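PDB 6NYR: Crov588 from Cafeteriavirus, which is of unknown function but folds as a circular leucine-rich repeat protein built largely of FNIP repeats. Local coordinates for residues S626-L640 and T648-I662. Residues are numbered along the deposited sequence; the frame is centred on the assembly and turned at random.
Sequences SLTHLTFGWYFNQEL and TLKVLKIYYGNKDII
Trp634 meets Tyr655 edge-to-face: the five-membered ring of the indole stands at 86° to the phenol, with centroids 4.5 Å apart, and Trp634 CD1 sits 3.5 Å above the plane of the Tyr655 ring. Both side chains have CG anti to the backbone N (chi1 -163° in Trp634), which sends them the same way alongside each other; Gly657 N covers the opposite face of the phenol. Upstream, strands 629-631 and 651-655 run parallel in the register His629-Val651, Leu630-Leu652 and Thr631-Lys653. Leu630 N to Val651 O, Lys653 N to Leu630 O and Phe632 N to Lys653 O are nearly straight bonds, the last with 177° at the hydrogen, and Thr628 O takes two donors, Lys650 N and Val651 N. The face of Leu630 and Leu652 turns into the buried interior of the coils, where Leu630 CD2 lies 4.1 Å from Leu652 CD1 and that methyl also reaches the edge of the Phe632 ring. Helix 659-662 lies beside the irregular chain 637-640: Leu640 CD1 closes on Ile662 CG2 at 3.6 Å, and Leu640 N uses an in-plane lone pair of Ile662 O. Thr648 OG1 donates to Leu627 O over 2.7 Å from above the carbonyl plane. On the other face, Thr631 CG2 packs on Lys653 CG, whose chain then bends away. Directional backbone bonds thus set the register of neighbouring coils, while apolar leucine, isoleucine and phenylalanine contacts hold their interior together.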
ATOM      1  N   SER A 626     -24.373   3.910  27.418  1.00 46.64           N
ATOM      2  CA  SER A 626     -24.104   4.563  26.143  1.00 47.84           C
ATOM      3  C   SER A 626     -23.571   3.606  25.095  1.00 47.10           C
ATOM      4  O   SER A 626     -23.278   4.032  23.972  1.00 51.21           O
ATOM      5  CB  SER A 626     -23.099   5.709  26.313  1.00 49.06           C
ATOM      6  OG  SER A 626     -23.715   6.859  26.846  1.00 51.27           O
ATOM      7  N   LEU A 627     -23.446   2.330  25.427  1.00 47.06           N
ATOM      8  CA  LEU A 627     -22.700   1.415  24.581  1.00 46.79           C
ATOM      9  C   LEU A 627     -23.384   1.238  23.236  1.00 46.65           C
ATOM     10  O   LEU A 627     -24.600   1.027  23.167  1.00 47.16           O
ATOM     11  CB  LEU A 627     -22.546   0.065  25.270  1.00 48.87           C
ATOM     12  CG  LEU A 627     -21.569  -0.863  24.545  1.00 48.31           C
ATOM     13  CD1 LEU A 627     -20.540  -1.380  25.530  1.00 52.81           C
ATOM     14  CD2 LEU A 627     -22.325  -1.992  23.888  1.00 48.77           C
ATOM     15  N   THR A 628     -22.586   1.306  22.165  1.00 46.02           N
ATOM     16  CA  THR A 628     -23.082   1.148  20.812  1.00 49.58           C
ATOM     17  C   THR A 628     -22.524  -0.068  20.095  1.00 49.86           C
ATOM     18  O   THR A 628     -23.169  -0.552  19.154  1.00 45.44           O
ATOM     19  CB  THR A 628     -22.745   2.388  19.966  1.00 54.76           C
ATOM     20  OG1 THR A 628     -21.325   2.603  19.984  1.00 53.56           O
ATOM     21  CG2 THR A 628     -23.455   3.626  20.502  1.00 54.59           C
ATOM     22  N   HIS A 629     -21.356  -0.568  20.497  1.00 51.15           N
ATOM     23  CA  HIS A 629     -20.675  -1.642  19.782  1.00 51.28           C
ATOM     24  C   HIS A 629     -20.108  -2.622  20.799  1.00 51.76           C
ATOM     25  O   HIS A 629     -19.146  -2.306  21.509  1.00 50.41           O
ATOM     26  CB  HIS A 629     -19.575  -1.074  18.885  1.00 51.08           C
ATOM     27  CG  HIS A 629     -20.095  -0.297  17.715  1.00 51.86           C
ATOM     28  ND1 HIS A 629     -20.765   0.900  17.848  1.00 51.13           N
ATOM     29  CD2 HIS A 629     -20.050  -0.554  16.386  1.00 52.17           C
ATOM     30  CE1 HIS A 629     -21.106   1.349  16.655  1.00 52.13           C
ATOM     31  NE2 HIS A 629     -20.684   0.485  15.749  1.00 53.58           N
ATOM     32  N   LEU A 630     -20.694  -3.817  20.850  1.00 47.09           N
ATOM     33  CA  LEU A 630     -20.329  -4.845  21.816  1.00 47.59           C
ATOM     34  C   LEU A 630     -19.798  -6.054  21.067  1.00 46.26           C
ATOM     35  O   LEU A 630     -20.496  -6.613  20.214  1.00 46.20           O
ATOM     36  CB  LEU A 630     -21.532  -5.240  22.671  1.00 47.83           C
ATOM     37  CG  LEU A 630     -21.293  -6.355  23.691  1.00 46.34           C
ATOM     38  CD1 LEU A 630     -20.182  -5.975  24.654  1.00 45.20           C
ATOM     39  CD2 LEU A 630     -22.580  -6.680  24.434  1.00 47.28           C
ATOM     40  N   THR A 631     -18.571  -6.456  21.381  1.00 47.55           N
ATOM     41  CA  THR A 631     -17.923  -7.575  20.715  1.00 51.14           C
ATOM     42  C   THR A 631     -17.478  -8.607  21.741  1.00 48.67           C
ATOM     43  O   THR A 631     -16.772  -8.275  22.702  1.00 43.95           O
ATOM     44  CB  THR A 631     -16.721  -7.105  19.891  1.00 54.33           C
ATOM     45  OG1 THR A 631     -17.157  -6.164  18.901  1.00 56.86           O
ATOM     46  CG2 THR A 631     -16.054  -8.287  19.203  1.00 55.03           C
ATOM     47  N   PHE A 632     -17.894  -9.849  21.532  1.00 50.72           N
ATOM     48  CA  PHE A 632     -17.483 -10.978  22.349  1.00 49.92           C
ATOM     49  C   PHE A 632     -16.497 -11.843  21.576  1.00 51.61           C
ATOM     50  O   PHE A 632     -16.377 -11.753  20.351  1.00 50.17           O
ATOM     51  CB  PHE A 632     -18.686 -11.822  22.765  1.00 50.16           C
ATOM     52  CG  PHE A 632     -19.555 -11.165  23.783  1.00 52.69           C
ATOM     53  CD1 PHE A 632     -19.193 -11.153  25.121  1.00 53.12           C
ATOM     54  CD2 PHE A 632     -20.736 -10.545  23.406  1.00 51.88           C
ATOM     55  CE1 PHE A 632     -19.997 -10.541  26.061  1.00 53.55           C
ATOM     56  CE2 PHE A 632     -21.538  -9.934  24.341  1.00 51.15           C
ATOM     57  CZ  PHE A 632     -21.168  -9.932  25.667  1.00 52.65           C
ATOM     58  N   GLY A 633     -15.801 -12.704  22.314  1.00 53.08           N
ATOM     59  CA  GLY A 633     -14.751 -13.528  21.758  1.00 51.87           C
ATOM     60  C   GLY A 633     -15.227 -14.928  21.396  1.00 51.13           C
ATOM     61  O   GLY A 633     -16.401 -15.270  21.492  1.00 52.50           O
ATOM     62  N   TRP A 634     -14.250 -15.743  20.979  1.00 51.93           N
ATOM     63  CA  TRP A 634     -14.525 -17.099  20.506  1.00 53.08           C
ATOM     64  C   TRP A 634     -15.276 -17.910  21.550  1.00 52.56           C
ATOM     65  O   TRP A 634     -16.305 -18.525  21.250  1.00 53.19           O
ATOM     66  CB  TRP A 634     -13.183 -17.749  20.155  1.00 56.59           C
ATOM     67  CG  TRP A 634     -13.197 -18.973  19.306  1.00 61.55           C
ATOM     68  CD1 TRP A 634     -14.268 -19.557  18.700  1.00 62.92           C
ATOM     69  CD2 TRP A 634     -12.055 -19.766  18.958  1.00 65.57           C
ATOM     70  NE1 TRP A 634     -13.865 -20.672  18.000  1.00 63.34           N
ATOM     71  CE2 TRP A 634     -12.509 -20.819  18.142  1.00 67.05           C
ATOM     72  CE3 TRP A 634     -10.691 -19.686  19.259  1.00 64.31           C
ATOM     73  CZ2 TRP A 634     -11.647 -21.784  17.621  1.00 71.65           C
ATOM     74  CZ3 TRP A 634      -9.840 -20.647  18.744  1.00 67.70           C
ATOM     75  CH2 TRP A 634     -10.321 -21.683  17.938  1.00 70.94           C
ATOM     76  N   TYR A 635     -14.795 -17.901  22.788  1.00 52.27           N
ATOM     77  CA  TYR A 635     -15.276 -18.833  23.799  1.00 54.73           C
ATOM     78  C   TYR A 635     -16.499 -18.332  24.565  1.00 55.56           C
ATOM     79  O   TYR A 635     -16.986 -19.041  25.452  1.00 51.40           O
ATOM     80  CB  TYR A 635     -14.143 -19.151  24.789  1.00 55.95           C
ATOM     81  CG  TYR A 635     -13.020 -19.998  24.215  1.00 55.46           C
ATOM     82  CD1 TYR A 635     -13.085 -20.495  22.922  1.00 57.59           C
ATOM     83  CD2 TYR A 635     -11.901 -20.312  24.977  1.00 52.38           C
ATOM     84  CE1 TYR A 635     -12.067 -21.272  22.396  1.00 58.21           C
ATOM     85  CE2 TYR A 635     -10.876 -21.091  24.461  1.00 51.39           C
ATOM     86  CZ  TYR A 635     -10.965 -21.568  23.169  1.00 54.50           C
ATOM     87  OH  TYR A 635      -9.956 -22.341  22.644  1.00 55.71           O
ATOM     88  N   PHE A 636     -17.026 -17.151  24.238  1.00 58.02           N
ATOM     89  CA  PHE A 636     -18.173 -16.634  24.971  1.00 58.85           C
ATOM     90  C   PHE A 636     -19.415 -17.463  24.664  1.00 61.77           C
ATOM     91  O   PHE A 636     -19.798 -17.624  23.501  1.00 60.08           O
ATOM     92  CB  PHE A 636     -18.436 -15.172  24.620  1.00 58.61           C
ATOM     93  CG  PHE A 636     -19.652 -14.598  25.298  1.00 55.72           C
ATOM     94  CD1 PHE A 636     -19.604 -14.210  26.626  1.00 53.67           C
ATOM     95  CD2 PHE A 636     -20.844 -14.456  24.609  1.00 52.55           C
ATOM     96  CE1 PHE A 636     -20.722 -13.682  27.251  1.00 52.26           C
ATOM     97  CE2 PHE A 636     -21.963 -13.933  25.227  1.00 52.19           C
ATOM     98  CZ  PHE A 636     -21.902 -13.543  26.550  1.00 50.08           C
ATOM     99  N   ASN A 637     -20.046 -17.980  25.713  1.00 64.55           N
ATOM    100  CA  ASN A 637     -21.101 -18.980  25.582  1.00 64.15           C
ATOM    101  C   ASN A 637     -22.152 -18.766  26.667  1.00 65.09           C
ATOM    102  O   ASN A 637     -22.413 -19.629  27.506  1.00 66.46           O
ATOM    103  CB  ASN A 637     -20.490 -20.377  25.663  1.00 64.34           C
ATOM    104  CG  ASN A 637     -21.344 -21.433  25.003  1.00 64.11           C
ATOM    105  OD1 ASN A 637     -22.017 -21.166  24.006  1.00 64.80           O
ATOM    106  ND2 ASN A 637     -21.330 -22.642  25.555  1.00 63.65           N
ATOM    107  N   GLN A 638     -22.787 -17.595  26.673  1.00 64.35           N
ATOM    108  CA  GLN A 638     -23.787 -17.255  27.673  1.00 65.66           C
ATOM    109  C   GLN A 638     -25.033 -16.696  27.000  1.00 68.20           C
ATOM    110  O   GLN A 638     -24.954 -16.027  25.968  1.00 66.47           O
ATOM    111  CB  GLN A 638     -23.250 -16.227  28.684  1.00 62.58           C
ATOM    112  CG  GLN A 638     -22.020 -16.671  29.468  1.00 62.04           C
ATOM    113  CD  GLN A 638     -22.291 -17.883  30.339  1.00 64.69           C
ATOM    114  OE1 GLN A 638     -21.591 -18.890  30.251  1.00 64.76           O
ATOM    115  NE2 GLN A 638     -23.308 -17.789  31.191  1.00 66.07           N
ATOM    116  N   GLU A 639     -26.188 -16.984  27.597  1.00 71.47           N
ATOM    117  CA  GLU A 639     -27.445 -16.458  27.089  1.00 73.31           C
ATOM    118  C   GLU A 639     -27.521 -14.953  27.315  1.00 66.03           C
ATOM    119  O   GLU A 639     -27.343 -14.468  28.437  1.00 62.40           O
ATOM    120  CB  GLU A 639     -28.629 -17.140  27.787  1.00 79.36           C
ATOM    121  CG  GLU A 639     -28.746 -18.648  27.552  1.00 83.65           C
ATOM    122  CD  GLU A 639     -29.821 -19.292  28.428  1.00 86.84           C
ATOM    123  OE1 GLU A 639     -30.285 -18.634  29.385  1.00 87.81           O
ATOM    124  OE2 GLU A 639     -30.197 -20.453  28.165  1.00 87.64           O
ATOM    125  N   LEU A 640     -27.778 -14.208  26.248  1.00 63.66           N
ATOM    126  CA  LEU A 640     -28.112 -12.797  26.360  1.00 64.32           C
ATOM    127  C   LEU A 640     -29.627 -12.639  26.329  1.00 66.64           C
ATOM    128  O   LEU A 640     -30.317 -13.305  25.551  1.00 68.83           O
ATOM    129  CB  LEU A 640     -27.488 -11.968  25.239  1.00 61.61           C
ATOM    130  CG  LEU A 640     -25.974 -11.776  25.268  1.00 58.71           C
ATOM    131  CD1 LEU A 640     -25.525 -11.096  23.983  1.00 59.27           C
ATOM    132  CD2 LEU A 640     -25.552 -10.969  26.478  1.00 55.87           C
ATOM    133  N   THR A 648     -29.126   1.687  23.465  1.00 50.87           N
ATOM    134  CA  THR A 648     -28.285   2.368  22.492  1.00 52.02           C
ATOM    135  C   THR A 648     -27.601   1.406  21.530  1.00 54.15           C
ATOM    136  O   THR A 648     -27.079   1.860  20.507  1.00 55.67           O
ATOM    137  CB  THR A 648     -27.211   3.204  23.207  1.00 50.13           C
ATOM    138  OG1 THR A 648     -26.630   2.434  24.268  1.00 44.38           O
ATOM    139  CG2 THR A 648     -27.803   4.491  23.760  1.00 52.84           C
ATOM    140  N   LEU A 649     -27.596   0.104  21.819  1.00 54.19           N
ATOM    141  CA  LEU A 649     -26.767  -0.817  21.056  1.00 53.01           C
ATOM    142  C   LEU A 649     -27.093  -0.751  19.569  1.00 51.30           C
ATOM    143  O   LEU A 649     -28.258  -0.759  19.165  1.00 53.21           O
ATOM    144  CB  LEU A 649     -26.941  -2.251  21.559  1.00 54.56           C
ATOM    145  CG  LEU A 649     -25.967  -3.237  20.907  1.00 55.49           C
ATOM    146  CD1 LEU A 649     -24.529  -2.916  21.323  1.00 50.23           C
ATOM    147  CD2 LEU A 649     -26.300  -4.686  21.234  1.00 57.20           C
ATOM    148  N   LYS A 650     -26.040  -0.708  18.759  1.00 52.10           N
ATOM    149  CA  LYS A 650     -26.139  -0.711  17.305  1.00 55.91           C
ATOM    150  C   LYS A 650     -25.608  -1.983  16.668  1.00 57.59           C
ATOM    151  O   LYS A 650     -26.193  -2.465  15.695  1.00 58.80           O
ATOM    152  CB  LYS A 650     -25.396   0.500  16.729  1.00 57.82           C
ATOM    153  CG  LYS A 650     -26.005   1.842  17.128  1.00 58.84           C
ATOM    154  CD  LYS A 650     -25.279   3.009  16.469  1.00 62.33           C
ATOM    155  CE  LYS A 650     -25.825   4.355  16.931  1.00 66.54           C
ATOM    156  NZ  LYS A 650     -27.245   4.538  16.484  1.00 68.92           N
ATOM    157  N   VAL A 651     -24.522  -2.547  17.189  1.00 57.51           N
ATOM    158  CA  VAL A 651     -23.888  -3.711  16.583  1.00 55.98           C
ATOM    159  C   VAL A 651     -23.457  -4.682  17.671  1.00 53.95           C
ATOM    160  O   VAL A 651     -22.742  -4.302  18.604  1.00 52.40           O
ATOM    161  CB  VAL A 651     -22.675  -3.309  15.717  1.00 53.47           C
ATOM    162  CG1 VAL A 651     -21.946  -4.543  15.210  1.00 51.87           C
ATOM    163  CG2 VAL A 651     -23.122  -2.433  14.559  1.00 54.45           C
ATOM    164  N   LEU A 652     -23.878  -5.938  17.537  1.00 54.93           N
ATOM    165  CA  LEU A 652     -23.439  -7.026  18.402  1.00 55.75           C
ATOM    166  C   LEU A 652     -22.608  -7.992  17.565  1.00 53.92           C
ATOM    167  O   LEU A 652     -23.099  -8.531  16.567  1.00 53.20           O
ATOM    168  CB  LEU A 652     -24.634  -7.743  19.029  1.00 54.76           C
ATOM    169  CG  LEU A 652     -24.336  -9.028  19.803  1.00 52.87           C
ATOM    170  CD1 LEU A 652     -23.394  -8.744  20.961  1.00 51.56           C
ATOM    171  CD2 LEU A 652     -25.633  -9.652  20.304  1.00 52.84           C
ATOM    172  N   LYS A 653     -21.357  -8.202  17.968  1.00 54.07           N
ATOM    173  CA  LYS A 653     -20.433  -9.089  17.268  1.00 58.20           C
ATOM    174  C   LYS A 653     -20.302 -10.398  18.038  1.00 58.46           C
ATOM    175  O   LYS A 653     -19.948 -10.395  19.223  1.00 55.80           O
ATOM    176  CB  LYS A 653     -19.067  -8.418  17.117  1.00 61.94           C
ATOM    177  CG  LYS A 653     -18.023  -9.253  16.397  1.00 68.02           C
ATOM    178  CD  LYS A 653     -18.185  -9.204  14.889  1.00 72.48           C
ATOM    179  CE  LYS A 653     -17.418  -8.022  14.306  1.00 73.62           C
ATOM    180  NZ  LYS A 653     -15.959  -8.321  14.162  1.00 71.93           N
ATOM    181  N   ILE A 654     -20.540 -11.514  17.349  1.00 61.19           N
ATOM    182  CA  ILE A 654     -20.745 -12.809  17.987  1.00 60.83           C
ATOM    183  C   ILE A 654     -20.093 -13.902  17.153  1.00 57.65           C
ATOM    184  O   ILE A 654     -20.006 -13.810  15.926  1.00 56.86           O
ATOM    185  CB  ILE A 654     -22.260 -13.081  18.168  1.00 65.91           C
ATOM    186  CG1 ILE A 654     -22.813 -12.297  19.365  1.00 65.98           C
ATOM    187  CG2 ILE A 654     -22.550 -14.565  18.307  1.00 69.57           C
ATOM    188  CD1 ILE A 654     -22.090 -12.571  20.671  1.00 65.43           C
ATOM    189  N   TYR A 655     -19.632 -14.950  17.833  1.00 57.73           N
ATOM    190  CA  TYR A 655     -19.145 -16.144  17.153  1.00 57.43           C
ATOM    191  C   TYR A 655     -20.344 -16.928  16.635  1.00 61.36           C
ATOM    192  O   TYR A 655     -21.241 -17.280  17.411  1.00 63.18           O
ATOM    193  CB  TYR A 655     -18.303 -17.005  18.091  1.00 57.36           C
ATOM    194  CG  TYR A 655     -17.811 -18.296  17.462  1.00 59.61           C
ATOM    195  CD1 TYR A 655     -17.284 -18.309  16.175  1.00 61.14           C
ATOM    196  CD2 TYR A 655     -17.857 -19.496  18.159  1.00 61.33           C
ATOM    197  CE1 TYR A 655     -16.833 -19.481  15.597  1.00 62.49           C
ATOM    198  CE2 TYR A 655     -17.402 -20.673  17.589  1.00 63.62           C
ATOM    199  CZ  TYR A 655     -16.889 -20.660  16.307  1.00 65.07           C
ATOM    200  OH  TYR A 655     -16.434 -21.828  15.730  1.00 65.28           O
ATOM    201  N   TYR A 656     -20.372 -17.182  15.326  1.00 62.84           N
ATOM    202  CA  TYR A 656     -21.494 -17.902  14.736  1.00 65.63           C
ATOM    203  C   TYR A 656     -21.769 -19.209  15.465  1.00 66.04           C
ATOM    204  O   TYR A 656     -22.928 -19.538  15.744  1.00 65.32           O
ATOM    205  CB  TYR A 656     -21.214 -18.170  13.260  1.00 69.25           C
ATOM    206  CG  TYR A 656     -22.391 -18.732  12.505  1.00 73.71           C
ATOM    207  CD1 TYR A 656     -23.391 -17.895  12.035  1.00 76.55           C
ATOM    208  CD2 TYR A 656     -22.503 -20.093  12.262  1.00 77.26           C
ATOM    209  CE1 TYR A 656     -24.473 -18.397  11.344  1.00 81.18           C
ATOM    210  CE2 TYR A 656     -23.581 -20.605  11.573  1.00 81.93           C
ATOM    211  CZ  TYR A 656     -24.564 -19.753  11.117  1.00 84.80           C
ATOM    212  OH  TYR A 656     -25.644 -20.256  10.428  1.00 90.33           O
ATOM    213  N   GLY A 657     -20.717 -19.964  15.786  1.00 64.65           N
ATOM    214  CA  GLY A 657     -20.896 -21.292  16.341  1.00 65.72           C
ATOM    215  C   GLY A 657     -21.779 -21.343  17.570  1.00 68.61           C
ATOM    216  O   GLY A 657     -22.423 -22.364  17.831  1.00 70.03           O
ATOM    217  N   ASN A 658     -21.831 -20.254  18.338  1.00 69.25           N
ATOM    218  CA  ASN A 658     -22.594 -20.226  19.578  1.00 68.99           C
ATOM    219  C   ASN A 658     -23.868 -19.398  19.475  1.00 67.11           C
ATOM    220  O   ASN A 658     -24.532 -19.176  20.493  1.00 65.35           O
ATOM    221  CB  ASN A 658     -21.738 -19.693  20.735  1.00 67.61           C
ATOM    222  CG  ASN A 658     -20.677 -20.673  21.180  1.00 66.03           C
ATOM    223  OD1 ASN A 658     -20.929 -21.874  21.271  1.00 68.34           O
ATOM    224  ND2 ASN A 658     -19.484 -20.168  21.469  1.00 64.32           N
ATOM    225  N   LYS A 659     -24.228 -18.935  18.277  1.00 68.91           N
ATOM    226  CA  LYS A 659     -25.377 -18.042  18.148  1.00 72.46           C
ATOM    227  C   LYS A 659     -26.618 -18.661  18.785  1.00 73.74           C
ATOM    228  O   LYS A 659     -27.323 -18.014  19.571  1.00 73.33           O
ATOM    229  CB  LYS A 659     -25.618 -17.709  16.672  1.00 73.53           C
ATOM    230  CG  LYS A 659     -26.033 -18.883  15.800  1.00 75.61           C
ATOM    231  CD  LYS A 659     -26.256 -18.438  14.351  1.00 76.05           C
ATOM    232  CE  LYS A 659     -26.881 -19.544  13.506  1.00 79.33           C
ATOM    233  NZ  LYS A 659     -28.223 -19.964  14.005  1.00 80.03           N
ATOM    234  N   ASP A 660     -26.872 -19.941  18.492  1.00 75.89           N
ATOM    235  CA  ASP A 660     -28.088 -20.585  18.975  1.00 78.42           C
ATOM    236  C   ASP A 660     -28.181 -20.552  20.494  1.00 77.48           C
ATOM    237  O   ASP A 660     -29.288 -20.571  21.046  1.00 79.13           O
ATOM    238  CB  ASP A 660     -28.151 -22.033  18.484  1.00 81.19           C
ATOM    239  CG  ASP A 660     -28.304 -22.137  16.978  1.00 83.17           C
ATOM    240  OD1 ASP A 660     -28.739 -21.148  16.351  1.00 83.90           O
ATOM    241  OD2 ASP A 660     -27.993 -23.211  16.422  1.00 84.04           O
ATOM    242  N   ILE A 661     -27.044 -20.504  21.184  1.00 74.46           N
ATOM    243  CA  ILE A 661     -27.057 -20.430  22.639  1.00 72.42           C
ATOM    244  C   ILE A 661     -27.164 -18.987  23.114  1.00 69.47           C
ATOM    245  O   ILE A 661     -27.825 -18.701  24.116  1.00 67.55           O
ATOM    246  CB  ILE A 661     -25.803 -21.113  23.222  1.00 71.55           C
ATOM    247  CG1 ILE A 661     -25.738 -22.579  22.804  1.00 78.18           C
ATOM    248  CG2 ILE A 661     -25.809 -20.987  24.745  1.00 67.84           C
ATOM    249  CD1 ILE A 661     -26.517 -23.526  23.685  1.00 81.11           C
ATOM    250  N   ILE A 662     -26.514 -18.061  22.406  1.00 70.24           N
ATOM    251  CA  ILE A 662     -26.484 -16.673  22.853  1.00 69.50           C
ATOM    252  C   ILE A 662     -27.814 -15.991  22.576  1.00 64.46           C
ATOM    253  O   ILE A 662     -28.272 -15.155  23.363  1.00 62.53           O
ATOM    254  CB  ILE A 662     -25.323 -15.925  22.174  1.00 72.83           C
ATOM    255  CG1 ILE A 662     -23.994 -16.627  22.448  1.00 76.48           C
ATOM    256  CG2 ILE A 662     -25.263 -14.476  22.647  1.00 72.58           C
ATOM    257  CD1 ILE A 662     -22.854 -16.155  21.558  1.00 76.12           C
TER